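Local coordinates for protein thiosulfate sulfurtransferase TUM1 (PDB 3UTN) that accepts persulfide sulfur from NFS1 and passes it to UBA4 in the pathway that 2-thiolates the wobble uridine of tRNAs, at residues 33-38 and 47-52; 77-82 and 131-136; 240-245 and 262-267; 209-212 and 218-221. All coordinates share one frame; numbering follows the deposited sequence.

Interaction 1: 33-38 and 47-52; sequences KAFVKL and IVPVDA
Ile47 meets two helix residues with two different branches: its CG2 methyl approaches the Phe35 ring, while CD1, at the end of the longer arm, reaches Leu38. The closer packing is at Leu38, where Ile47 CD1 lies 3.5 Å from Leu38 CG and 3.4 Å from the carbonyl oxygen Leu38 O, so that the methyl touches both the side chain and the backbone of Leu38. With CG1 beside its backbone N (chi1 -65°) and the chain extended beyond it, Ile47 spans the gap to this turn and still presents CG2 to the ring, 3.7 Å from Phe35 CE1. Helix 32-41 and strand 47-51 form the first helix-strand pair of the N-terminal rhodanese domain, an alpha/beta fold on a parallel sheet. The short segments run roughly antiparallel (148°), with their axes 10.6 Å apart, and Phe35 fills much of that spacing. With CG anti to the backbone N (chi1 169°), the Phe35 ring also meets the proline: Phe35 CZ comes within 3.8 Å of Pro49 CG, the two side chains crossing at about a right angle. Beyond the strand partners, Phe35 also touches Ile30 and Val117 of the same sheet. Leu38 is the partly exposed end of the contact, its side chain about 4 Å (nearest atoms) from a bound dimethyl sulfoxide, probably from the crystallisation liquor. Lys33 and Lys37 are exposed and, in the crystal, touch neighbouring molecules.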
loop_
_atom_site.group_PDB
_atom_site.type_symbol
_atom_site.label_atom_id
_atom_site.label_comp_id
_atom_site.label_asym_id
_atom_site.label_seq_id
_atom_site.Cartn_x
_atom_site.Cartn_y
_atom_site.Cartn_z
ATOM N N LYS A 33 -18.424 -8.306 2.593
ATOM C CA LYS A 33 -19.353 -9.395 2.297
ATOM C C LYS A 33 -18.650 -10.562 1.636
ATOM O O LYS A 33 -18.860 -11.704 2.027
ATOM C CB LYS A 33 -20.564 -8.941 1.474
ATOM C CG LYS A 33 -20.296 -8.572 0.025
ATOM C CD LYS A 33 -21.588 -8.155 -0.675
ATOM C CE LYS A 33 -22.493 -7.367 0.261
ATOM N NZ LYS A 33 -23.551 -6.594 -0.450
ATOM N N ALA A 34 -17.802 -10.269 0.656
ATOM C CA ALA A 34 -17.045 -11.306 -0.019
ATOM C C ALA A 34 -16.120 -11.954 0.989
ATOM O O ALA A 34 -15.909 -13.156 0.962
ATOM C CB ALA A 34 -16.259 -10.731 -1.176
ATOM N N PHE A 35 -15.591 -11.148 1.899
ATOM C CA PHE A 35 -14.734 -11.679 2.933
ATOM C C PHE A 35 -15.451 -12.674 3.831
ATOM O O PHE A 35 -14.946 -13.759 4.059
ATOM C CB PHE A 35 -14.107 -10.574 3.769
ATOM C CG PHE A 35 -13.436 -11.081 5.000
ATOM C CD1 PHE A 35 -12.207 -11.726 4.921
ATOM C CD2 PHE A 35 -14.056 -10.968 6.233
ATOM C CE1 PHE A 35 -11.589 -12.205 6.060
ATOM C CE2 PHE A 35 -13.443 -11.448 7.374
ATOM C CZ PHE A 35 -12.206 -12.067 7.284
ATOM N N VAL A 36 -16.616 -12.313 4.356
ATOM C CA VAL A 36 -17.304 -13.249 5.242
ATOM C C VAL A 36 -17.756 -14.460 4.447
ATOM O O VAL A 36 -17.719 -15.584 4.948
ATOM C CB VAL A 36 -18.466 -12.619 6.034
ATOM C CG1 VAL A 36 -17.926 -11.568 6.989
ATOM C CG2 VAL A 36 -19.521 -12.033 5.114
ATOM N N LYS A 37 -18.138 -14.225 3.194
ATOM C CA LYS A 37 -18.474 -15.316 2.296
ATOM C C LYS A 37 -17.255 -16.216 2.177
ATOM O O LYS A 37 -17.347 -17.425 2.342
ATOM C CB LYS A 37 -18.891 -14.796 0.926
ATOM C CG LYS A 37 -19.362 -15.902 0.003
ATOM C CD LYS A 37 -19.617 -15.405 -1.404
ATOM C CE LYS A 37 -20.057 -16.574 -2.262
ATOM N NZ LYS A 37 -20.661 -16.101 -3.530
ATOM N N LEU A 38 -16.110 -15.602 1.912
ATOM C CA LEU A 38 -14.858 -16.334 1.811
ATOM C C LEU A 38 -14.617 -17.120 3.090
ATOM O O LEU A 38 -14.397 -18.327 3.045
ATOM C CB LEU A 38 -13.701 -15.381 1.533
ATOM C CG LEU A 38 -12.291 -15.964 1.485
ATOM C CD1 LEU A 38 -12.089 -16.822 0.249
ATOM C CD2 LEU A 38 -11.296 -14.821 1.524
ATOM N N ILE A 47 -7.958 -18.598 6.857
ATOM C CA ILE A 47 -8.114 -17.208 6.485
ATOM C C ILE A 47 -7.623 -16.364 7.630
ATOM O O ILE A 47 -8.162 -16.391 8.737
ATOM C CB ILE A 47 -9.545 -16.843 6.093
ATOM C CG1 ILE A 47 -9.920 -17.597 4.821
ATOM C CG2 ILE A 47 -9.656 -15.338 5.873
ATOM C CD1 ILE A 47 -11.388 -17.538 4.506
ATOM N N VAL A 48 -6.560 -15.640 7.349
ATOM C CA VAL A 48 -5.912 -14.867 8.363
ATOM C C VAL A 48 -6.084 -13.435 7.945
ATOM O O VAL A 48 -5.427 -12.975 7.015
ATOM C CB VAL A 48 -4.426 -15.230 8.492
ATOM C CG1 VAL A 48 -3.766 -14.347 9.540
ATOM C CG2 VAL A 48 -4.277 -16.696 8.849
ATOM N N PRO A 49 -7.024 -12.743 8.596
ATOM C CA PRO A 49 -7.118 -11.327 8.372
ATOM C C PRO A 49 -5.841 -10.738 8.899
ATOM O O PRO A 49 -5.255 -11.249 9.847
ATOM C CB PRO A 49 -8.301 -10.909 9.235
ATOM C CG PRO A 49 -9.090 -12.153 9.414
ATOM C CD PRO A 49 -8.045 -13.211 9.543
ATOM N N VAL A 50 -5.382 -9.698 8.238
ATOM C CA VAL A 50 -4.119 -9.127 8.579
ATOM C C VAL A 50 -4.414 -7.675 8.797
ATOM O O VAL A 50 -4.717 -6.948 7.869
ATOM C CB VAL A 50 -3.102 -9.312 7.450
ATOM C CG1 VAL A 50 -1.780 -8.671 7.827
ATOM C CG2 VAL A 50 -2.907 -10.790 7.163
ATOM N N ASP A 51 -4.356 -7.275 10.052
ATOM C CA ASP A 51 -4.470 -5.890 10.393
ATOM C C ASP A 51 -3.111 -5.265 10.137
ATOM O O ASP A 51 -2.132 -5.554 10.823
ATOM C CB ASP A 51 -4.886 -5.746 11.847
ATOM C CG ASP A 51 -5.075 -4.311 12.252
ATOM O OD1 ASP A 51 -4.910 -3.419 11.396
ATOM O OD2 ASP A 51 -5.385 -4.078 13.430
ATOM N N ALA A 52 -3.064 -4.417 9.122
ATOM C CA ALA A 52 -1.841 -3.747 8.743
ATOM C C ALA A 52 -1.924 -2.305 9.172
ATOM O O ALA A 52 -1.209 -1.445 8.660
ATOM C CB ALA A 52 -1.638 -3.845 7.252
#

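Interaction 2: 77-82 and 131-136; sequences IFFDID and AWTLGV
Phe79, just past the short edge strand 77-78, directs its side chain at the last turns of helix 127-136, its CA 9.6 Å from that of Ala131, the nearest across the contact. The ring bridges this spacing because CG stands anti to the backbone N (chi1 -176°), which carries the ring toward the helix. There Phe79 CE2 meets the Leu134 methyl CD2 at 3.7 Å, the two side chains lying alongside and pointing opposite ways. Farther along the ring, Phe79 CZ comes within 4.0 Å of Thr133 CG2. The threonine turns its methyl to the ring and its hydroxyl back to its own helix, where OG1 is hydrogen-bonded to the carbonyl oxygen of Arg129. Met105 of helix 98-107 touches both Phe79 and Leu134, and Phe101 touches both helix residues, so the contact belongs to the hydrophobic core of the N-terminal rhodanese domain on one side of its sheet. Replacing Phe79 with an alanine would probably open a gap between the strand end and the helix, leaving Leu134 CD2 and Thr133 CG2 without their aromatic partner. With all three residues buried and only carbon atoms meeting, the contact depends on shape and exclusion of water rather than on directional bonds.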
loop_
_atom_site.group_PDB
_atom_site.type_symbol
_atom_site.label_atom_id
_atom_site.label_comp_id
_atom_site.label_asym_id
_atom_site.label_seq_id
_atom_site.Cartn_x
_atom_site.Cartn_y
_atom_site.Cartn_z
ATOM N N ILE A 77 -4.056 -11.291 12.381
ATOM C CA ILE A 77 -2.734 -11.068 12.863
ATOM C C ILE A 77 -2.546 -9.593 12.647
ATOM O O ILE A 77 -3.272 -8.948 11.872
ATOM C CB ILE A 77 -1.669 -11.847 12.086
ATOM C CG1 ILE A 77 -1.700 -11.459 10.604
ATOM C CG2 ILE A 77 -1.863 -13.335 12.302
ATOM C CD1 ILE A 77 -0.582 -12.054 9.795
ATOM N N PHE A 78 -1.583 -9.047 13.354
ATOM C CA PHE A 78 -1.213 -7.700 13.122
ATOM C C PHE A 78 0.013 -7.735 12.243
ATOM O O PHE A 78 0.969 -8.443 12.529
ATOM C CB PHE A 78 -0.905 -7.010 14.430
ATOM C CG PHE A 78 -0.367 -5.641 14.256
ATOM C CD1 PHE A 78 -1.186 -4.617 13.792
ATOM C CD2 PHE A 78 0.964 -5.373 14.534
ATOM C CE1 PHE A 78 -0.686 -3.343 13.619
ATOM C CE2 PHE A 78 1.465 -4.096 14.368
ATOM C CZ PHE A 78 0.641 -3.085 13.908
ATOM N N PHE A 79 -0.038 -6.980 11.159
ATOM C CA PHE A 79 1.095 -6.854 10.276
ATOM C C PHE A 79 1.716 -5.518 10.588
ATOM O O PHE A 79 1.148 -4.469 10.290
ATOM C CB PHE A 79 0.644 -6.900 8.828
ATOM C CG PHE A 79 1.765 -6.866 7.837
ATOM C CD1 PHE A 79 2.382 -5.667 7.507
ATOM C CD2 PHE A 79 2.189 -8.032 7.213
ATOM C CE1 PHE A 79 3.408 -5.629 6.578
ATOM C CE2 PHE A 79 3.215 -8.001 6.281
ATOM C CZ PHE A 79 3.822 -6.798 5.962
ATOM N N ASP A 80 2.885 -5.565 11.195
ATOM C CA ASP A 80 3.566 -4.361 11.570
ATOM C C ASP A 80 4.266 -3.781 10.357
ATOM O O ASP A 80 5.360 -4.204 9.991
ATOM C CB ASP A 80 4.553 -4.635 12.691
ATOM C CG ASP A 80 5.015 -3.374 13.360
ATOM O OD1 ASP A 80 5.083 -2.337 12.675
ATOM O OD2 ASP A 80 5.303 -3.419 14.564
ATOM N N ILE A 81 3.607 -2.808 9.741
ATOM C CA ILE A 81 4.132 -2.102 8.579
ATOM C C ILE A 81 5.552 -1.612 8.837
ATOM O O ILE A 81 6.411 -1.695 7.962
ATOM C CB ILE A 81 3.196 -0.921 8.210
ATOM C CG1 ILE A 81 1.917 -1.451 7.549
ATOM C CG2 ILE A 81 3.893 0.114 7.341
ATOM C CD1 ILE A 81 2.124 -2.182 6.239
ATOM N N ASP A 82 5.791 -1.126 10.050
ATOM C CA ASP A 82 7.097 -0.597 10.418
ATOM C C ASP A 82 8.134 -1.689 10.577
ATOM O O ASP A 82 9.232 -1.577 10.045
ATOM C CB ASP A 82 7.004 0.200 11.710
ATOM C CG ASP A 82 6.198 1.449 11.549
ATOM O OD1 ASP A 82 6.275 2.074 10.474
ATOM O OD2 ASP A 82 5.485 1.810 12.499
ATOM N N ALA A 131 -0.973 -5.607 1.933
ATOM C CA ALA A 131 -1.487 -6.613 1.007
ATOM C C ALA A 131 -0.487 -6.773 -0.119
ATOM O O ALA A 131 -0.125 -7.878 -0.516
ATOM C CB ALA A 131 -2.838 -6.195 0.459
ATOM N N TRP A 132 -0.018 -5.639 -0.603
ATOM C CA TRP A 132 0.930 -5.615 -1.676
ATOM C C TRP A 132 2.221 -6.259 -1.272
ATOM O O TRP A 132 2.751 -7.063 -2.011
ATOM C CB TRP A 132 1.119 -4.192 -2.092
ATOM C CG TRP A 132 2.228 -3.969 -3.045
ATOM C CD1 TRP A 132 2.241 -4.209 -4.411
ATOM C CD2 TRP A 132 3.523 -3.405 -2.736
ATOM N NE1 TRP A 132 3.439 -3.844 -4.949
ATOM C CE2 TRP A 132 4.254 -3.352 -3.998
ATOM C CE3 TRP A 132 4.138 -2.964 -1.578
ATOM C CZ2 TRP A 132 5.541 -2.874 -4.073
ATOM C CZ3 TRP A 132 5.437 -2.475 -1.669
ATOM C CH2 TRP A 132 6.121 -2.441 -2.886
ATOM N N THR A 133 2.711 -5.930 -0.083
ATOM C CA THR A 133 3.926 -6.546 0.447
ATOM C C THR A 133 3.787 -8.061 0.511
ATOM O O THR A 133 4.660 -8.794 0.051
ATOM C CB THR A 133 4.259 -5.999 1.837
ATOM O OG1 THR A 133 4.448 -4.590 1.735
ATOM C CG2 THR A 133 5.529 -6.648 2.392
ATOM N N LEU A 134 2.684 -8.519 1.086
ATOM C CA LEU A 134 2.376 -9.937 1.132
ATOM C C LEU A 134 2.383 -10.526 -0.260
ATOM O O LEU A 134 3.029 -11.536 -0.507
ATOM C CB LEU A 134 1.016 -10.158 1.781
ATOM C CG LEU A 134 0.967 -9.738 3.244
ATOM C CD1 LEU A 134 -0.471 -9.767 3.713
ATOM C CD2 LEU A 134 1.843 -10.646 4.093
ATOM N N GLY A 135 1.667 -9.870 -1.166
ATOM C CA GLY A 135 1.608 -10.284 -2.558
ATOM C C GLY A 135 2.970 -10.251 -3.210
ATOM O O GLY A 135 3.367 -11.213 -3.856
ATOM N N VAL A 136 3.698 -9.151 -3.032
ATOM C CA VAL A 136 5.013 -9.020 -3.647
ATOM C C VAL A 136 5.914 -10.126 -3.142
ATOM O O VAL A 136 6.676 -10.704 -3.901
ATOM C CB VAL A 136 5.656 -7.650 -3.391
ATOM C CG1 VAL A 136 7.108 -7.638 -3.844
ATOM C CG2 VAL A 136 4.888 -6.577 -4.131
#

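Interaction 3: 240-245 and 262-267; sequences GSLLDP and EKALKD
Both carboxylate oxygens of Asp267 grip one ammonium group, Lys263 NZ, at 2.8 Å from Asp267 OD1 and from Asp267 OD2, each through its syn lone pair. This forked salt bridge spans one turn at the end of helix 255-267, in the C-terminal rhodanese domain, the one that holds the catalytic cysteine. Ala264, next to Lys263 in the chain, faces inward and makes the contact with the 3-10 turn that follows strand 234-236. Segment 240-245 lies early in the connection from that edge strand to the helix, and the helix later folds back against it. The approach is close, with the CA atoms of Ser241 and Ala264 only 5.4 Å apart, a spacing that the small methyl of an alanine can accommodate. Ser241 holds its hydroxyl between backbone N and carbonyl carbon (chi1 73°), the setting in which OG is hydrogen-bonded to the carbonyl oxygen of Pro238 while also resting 3.3 Å from Ala264 CB. The hydroxyl therefore meets its polar need within its own turn and offers the helix a simple packing contact. Leu242 arrives from a second direction, and its buried side chain also touches Ile291 and Ala294 of helix 286-297, joining the two helices through the turn. The fit is tight here: Leu242 CD2 lies 3.5 Å from Ala264 CB, inside the usual spacing of two methyl groups.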
loop_
_atom_site.group_PDB
_atom_site.type_symbol
_atom_site.label_atom_id
_atom_site.label_comp_id
_atom_site.label_asym_id
_atom_site.label_seq_id
_atom_site.Cartn_x
_atom_site.Cartn_y
_atom_site.Cartn_z
ATOM N N GLY A 240 -5.891 9.707 -1.655
ATOM C CA GLY A 240 -7.246 9.981 -1.199
ATOM C C GLY A 240 -8.206 10.191 -2.350
ATOM O O GLY A 240 -9.394 9.904 -2.235
ATOM N N SER A 241 -7.677 10.669 -3.473
ATOM C CA SER A 241 -8.483 10.885 -4.668
ATOM C C SER A 241 -8.994 9.568 -5.235
ATOM O O SER A 241 -9.940 9.549 -6.005
ATOM C CB SER A 241 -7.678 11.625 -5.732
ATOM O OG SER A 241 -6.710 10.772 -6.325
ATOM N N LEU A 242 -8.356 8.470 -4.856
ATOM C CA LEU A 242 -8.704 7.178 -5.415
ATOM C C LEU A 242 -9.492 6.334 -4.427
ATOM O O LEU A 242 -9.852 5.200 -4.712
ATOM C CB LEU A 242 -7.447 6.460 -5.905
ATOM C CG LEU A 242 -6.736 7.202 -7.037
ATOM C CD1 LEU A 242 -5.573 6.382 -7.548
ATOM C CD2 LEU A 242 -7.689 7.496 -8.183
ATOM N N LEU A 243 -9.762 6.905 -3.264
ATOM C CA LEU A 243 -10.544 6.229 -2.253
ATOM C C LEU A 243 -11.824 6.994 -2.060
ATOM O O LEU A 243 -11.848 8.214 -2.226
ATOM C CB LEU A 243 -9.778 6.170 -0.937
ATOM C CG LEU A 243 -8.439 5.438 -0.990
ATOM C CD1 LEU A 243 -7.784 5.474 0.378
ATOM C CD2 LEU A 243 -8.638 4.004 -1.455
ATOM N N ASP A 244 -12.891 6.289 -1.713
ATOM C CA ASP A 244 -14.103 6.980 -1.329
ATOM C C ASP A 244 -13.755 7.932 -0.183
ATOM O O ASP A 244 -13.093 7.527 0.774
ATOM C CB ASP A 244 -15.198 6.006 -0.918
ATOM C CG ASP A 244 -16.398 6.714 -0.327
ATOM O OD1 ASP A 244 -17.331 7.039 -1.088
ATOM O OD2 ASP A 244 -16.384 6.975 0.892
ATOM N N PRO A 245 -14.181 9.206 -0.294
ATOM C CA PRO A 245 -13.794 10.262 0.646
ATOM C C PRO A 245 -14.082 9.941 2.111
ATOM O O PRO A 245 -13.273 10.274 2.979
ATOM C CB PRO A 245 -14.634 11.456 0.193
ATOM C CG PRO A 245 -14.845 11.222 -1.260
ATOM C CD PRO A 245 -15.010 9.736 -1.392
ATOM N N GLU A 262 -10.584 8.373 -13.344
ATOM C CA GLU A 262 -10.670 9.440 -14.341
ATOM C C GLU A 262 -10.931 10.795 -13.684
ATOM O O GLU A 262 -10.402 11.805 -14.134
ATOM C CB GLU A 262 -11.697 9.131 -15.442
ATOM C CG GLU A 262 -13.149 9.227 -15.006
ATOM C CD GLU A 262 -14.139 9.237 -16.160
ATOM O OE1 GLU A 262 -13.744 9.574 -17.301
ATOM O OE2 GLU A 262 -15.325 8.914 -15.914
ATOM N N LYS A 263 -11.727 10.805 -12.615
ATOM C CA LYS A 263 -12.002 12.025 -11.865
ATOM C C LYS A 263 -10.723 12.524 -11.211
ATOM O O LYS A 263 -10.408 13.708 -11.274
ATOM C CB LYS A 263 -13.086 11.787 -10.809
ATOM C CG LYS A 263 -13.532 13.018 -10.034
ATOM C CD LYS A 263 -14.306 14.002 -10.908
ATOM C CE LYS A 263 -15.025 15.049 -10.069
ATOM N NZ LYS A 263 -14.110 15.771 -9.142
ATOM N N ALA A 264 -9.981 11.607 -10.595
ATOM C CA ALA A 264 -8.702 11.944 -9.991
ATOM C C ALA A 264 -7.758 12.481 -11.052
ATOM O O ALA A 264 -7.112 13.508 -10.855
ATOM C CB ALA A 264 -8.108 10.734 -9.308
ATOM N N LEU A 265 -7.694 11.789 -12.185
ATOM C CA LEU A 265 -6.849 12.227 -13.294
ATOM C C LEU A 265 -7.293 13.587 -13.812
ATOM O O LEU A 265 -6.458 14.423 -14.135
ATOM C CB LEU A 265 -6.846 11.199 -14.423
ATOM C CG LEU A 265 -6.349 9.793 -14.080
ATOM C CD1 LEU A 265 -6.631 8.851 -15.236
ATOM C CD2 LEU A 265 -4.874 9.783 -13.703
ATOM N N LYS A 266 -8.605 13.810 -13.869
ATOM C CA LYS A 266 -9.147 15.106 -14.279
ATOM C C LYS A 266 -8.818 16.178 -13.239
ATOM O O LYS A 266 -8.247 17.219 -13.571
ATOM C CB LYS A 266 -10.663 15.025 -14.516
ATOM C CG LYS A 266 -11.327 16.374 -14.786
ATOM C CD LYS A 266 -12.848 16.285 -14.814
ATOM C CE LYS A 266 -13.363 15.829 -16.172
ATOM N NZ LYS A 266 -14.852 15.835 -16.235
ATOM N N ASP A 267 -9.173 15.903 -11.983
ATOM C CA ASP A 267 -8.984 16.840 -10.879
ATOM C C ASP A 267 -7.542 17.295 -10.751
ATOM O O ASP A 267 -7.272 18.474 -10.533
ATOM C CB ASP A 267 -9.431 16.214 -9.556
ATOM C CG ASP A 267 -10.933 16.048 -9.462
ATOM O OD1 ASP A 267 -11.666 16.701 -10.234
ATOM O OD2 ASP A 267 -11.385 15.255 -8.611
#

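Interaction 4: 209-212 and 218-221; sequences ARSL and TEPE
In the C-terminal rhodanese domain, the loop leaving strand 205-208 carries Arg210 beside the catalytic Cys282, and its guanidinium is held by a carboxylate across a short helix. Arg210 NH1 donates to Glu221 OE2 at 2.7 Å in a salt bridge that is somewhat bent (145°). The oxygen lies in the guanidinium plane, yet NH1 comes from above the carboxylate plane, the two planes being turned 58° apart. A bend at chi2 (-56°) folds the glutamate chain so that its carboxylate comes back to the arginine, with OE1 left to form a salt bridge with Arg214. Arg210 NH2 in turn is bound by Asp208 and the carbonyl oxygen of Gly229, and Trp310 makes a cation-pi contact. On the more exposed side, a water links Ser211 OG, at 2.7 Å, to Glu219 OE1, to which it donates at 2.8 Å. With a leucine in place of Arg210, Glu221 OE2 would probably lose its charged mate and Asp208 its salt bridge, beside the active site. Ser211 is the N-cap of helix 212-216, its OG accepting from Arg214 N; the two segments lie at the two ends of this helix, in the connection between strands 205-208 and 234-236.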
loop_
_atom_site.group_PDB
_atom_site.type_symbol
_atom_site.label_atom_id
_atom_site.label_comp_id
_atom_site.label_asym_id
_atom_site.label_seq_id
_atom_site.Cartn_x
_atom_site.Cartn_y
_atom_site.Cartn_z
ATOM N N ALA A 209 1.461 9.610 -4.881
ATOM C CA ALA A 209 0.266 9.505 -4.049
ATOM C C ALA A 209 0.204 10.570 -2.973
ATOM O O ALA A 209 -0.783 10.656 -2.247
ATOM C CB ALA A 209 0.180 8.130 -3.426
ATOM N N ARG A 210 1.257 11.372 -2.861
ATOM C CA ARG A 210 1.277 12.434 -1.869
ATOM C C ARG A 210 0.247 13.473 -2.231
ATOM O O ARG A 210 -0.253 13.495 -3.352
ATOM C CB ARG A 210 2.641 13.089 -1.790
ATOM C CG ARG A 210 3.717 12.191 -1.223
ATOM C CD ARG A 210 5.062 12.866 -1.377
ATOM N NE ARG A 210 5.371 13.095 -2.781
ATOM C CZ ARG A 210 6.007 14.165 -3.235
ATOM N NH1 ARG A 210 6.397 15.120 -2.399
ATOM N NH2 ARG A 210 6.245 14.280 -4.533
ATOM N N SER A 211 -0.076 14.328 -1.273
ATOM C CA SER A 211 -0.970 15.433 -1.531
ATOM C C SER A 211 -0.425 16.227 -2.704
ATOM O O SER A 211 0.788 16.253 -2.950
ATOM C CB SER A 211 -1.064 16.327 -0.303
ATOM O OG SER A 211 0.188 16.933 -0.065
ATOM N N LEU A 212 -1.335 16.859 -3.432
ATOM C CA LEU A 212 -0.979 17.740 -4.520
ATOM C C LEU A 212 -0.010 18.807 -4.015
ATOM O O LEU A 212 0.962 19.128 -4.690
ATOM C CB LEU A 212 -2.241 18.377 -5.109
ATOM C CG LEU A 212 -2.065 19.408 -6.224
ATOM C CD1 LEU A 212 -1.380 18.788 -7.427
ATOM C CD2 LEU A 212 -3.403 20.013 -6.621
ATOM N N THR A 218 4.322 23.034 -2.661
ATOM C CA THR A 218 3.652 24.139 -1.983
ATOM C C THR A 218 3.381 23.777 -0.529
ATOM O O THR A 218 3.134 24.648 0.304
ATOM C CB THR A 218 2.331 24.534 -2.674
ATOM O OG1 THR A 218 1.398 23.452 -2.588
ATOM C CG2 THR A 218 2.562 24.889 -4.137
ATOM N N GLU A 219 3.431 22.482 -0.230
ATOM C CA GLU A 219 3.187 21.998 1.120
ATOM C C GLU A 219 4.318 21.085 1.568
ATOM O O GLU A 219 4.837 20.312 0.768
ATOM C CB GLU A 219 1.826 21.302 1.208
ATOM C CG GLU A 219 0.665 22.275 1.029
ATOM C CD GLU A 219 -0.699 21.636 1.187
ATOM O OE1 GLU A 219 -0.851 20.437 0.869
ATOM O OE2 GLU A 219 -1.630 22.348 1.624
ATOM N N PRO A 220 4.715 21.184 2.848
ATOM C CA PRO A 220 5.901 20.460 3.298
ATOM C C PRO A 220 5.730 18.946 3.285
ATOM O O PRO A 220 4.609 18.440 3.349
ATOM C CB PRO A 220 6.085 20.949 4.740
ATOM C CG PRO A 220 4.725 21.381 5.171
ATOM C CD PRO A 220 4.088 21.954 3.939
ATOM N N GLU A 221 6.849 18.240 3.182
ATOM C CA GLU A 221 6.879 16.823 3.452
ATOM C C GLU A 221 6.665 16.620 4.941
ATOM O O GLU A 221 7.071 17.464 5.738
ATOM C CB GLU A 221 8.225 16.237 3.038
ATOM C CG GLU A 221 8.359 16.073 1.539
ATOM C CD GLU A 221 7.241 15.235 0.959
ATOM O OE1 GLU A 221 7.177 14.040 1.284
ATOM O OE2 GLU A 221 6.428 15.772 0.186
HETATM O O HOH W 1 0.401 18.277 2.237
#

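In the fold
The four contacts divide evenly between the two rhodanese domains, each built on a five-stranded parallel sheet of order 1-5-4-2-3. Interactions 1 and 2 are joined in the N-terminal sheet: strands 47-51 and 77-78 are neighbours, with probable hydrogen bonds from Phe79 N to Asp51 O (2.6 Å) and from Asp51 N to Ile77 O (2.7 Å). Interactions 3 and 4 share the C-terminal domain, their nearest atoms about 5 Å apart without touching. Interaction 4 lies closest to the active site, the side chain of Arg210 about 4 Å from that of Cys282, whereas the side chains of Leu242 and Thr133 are about 11 and 12 Å from that of Cys282.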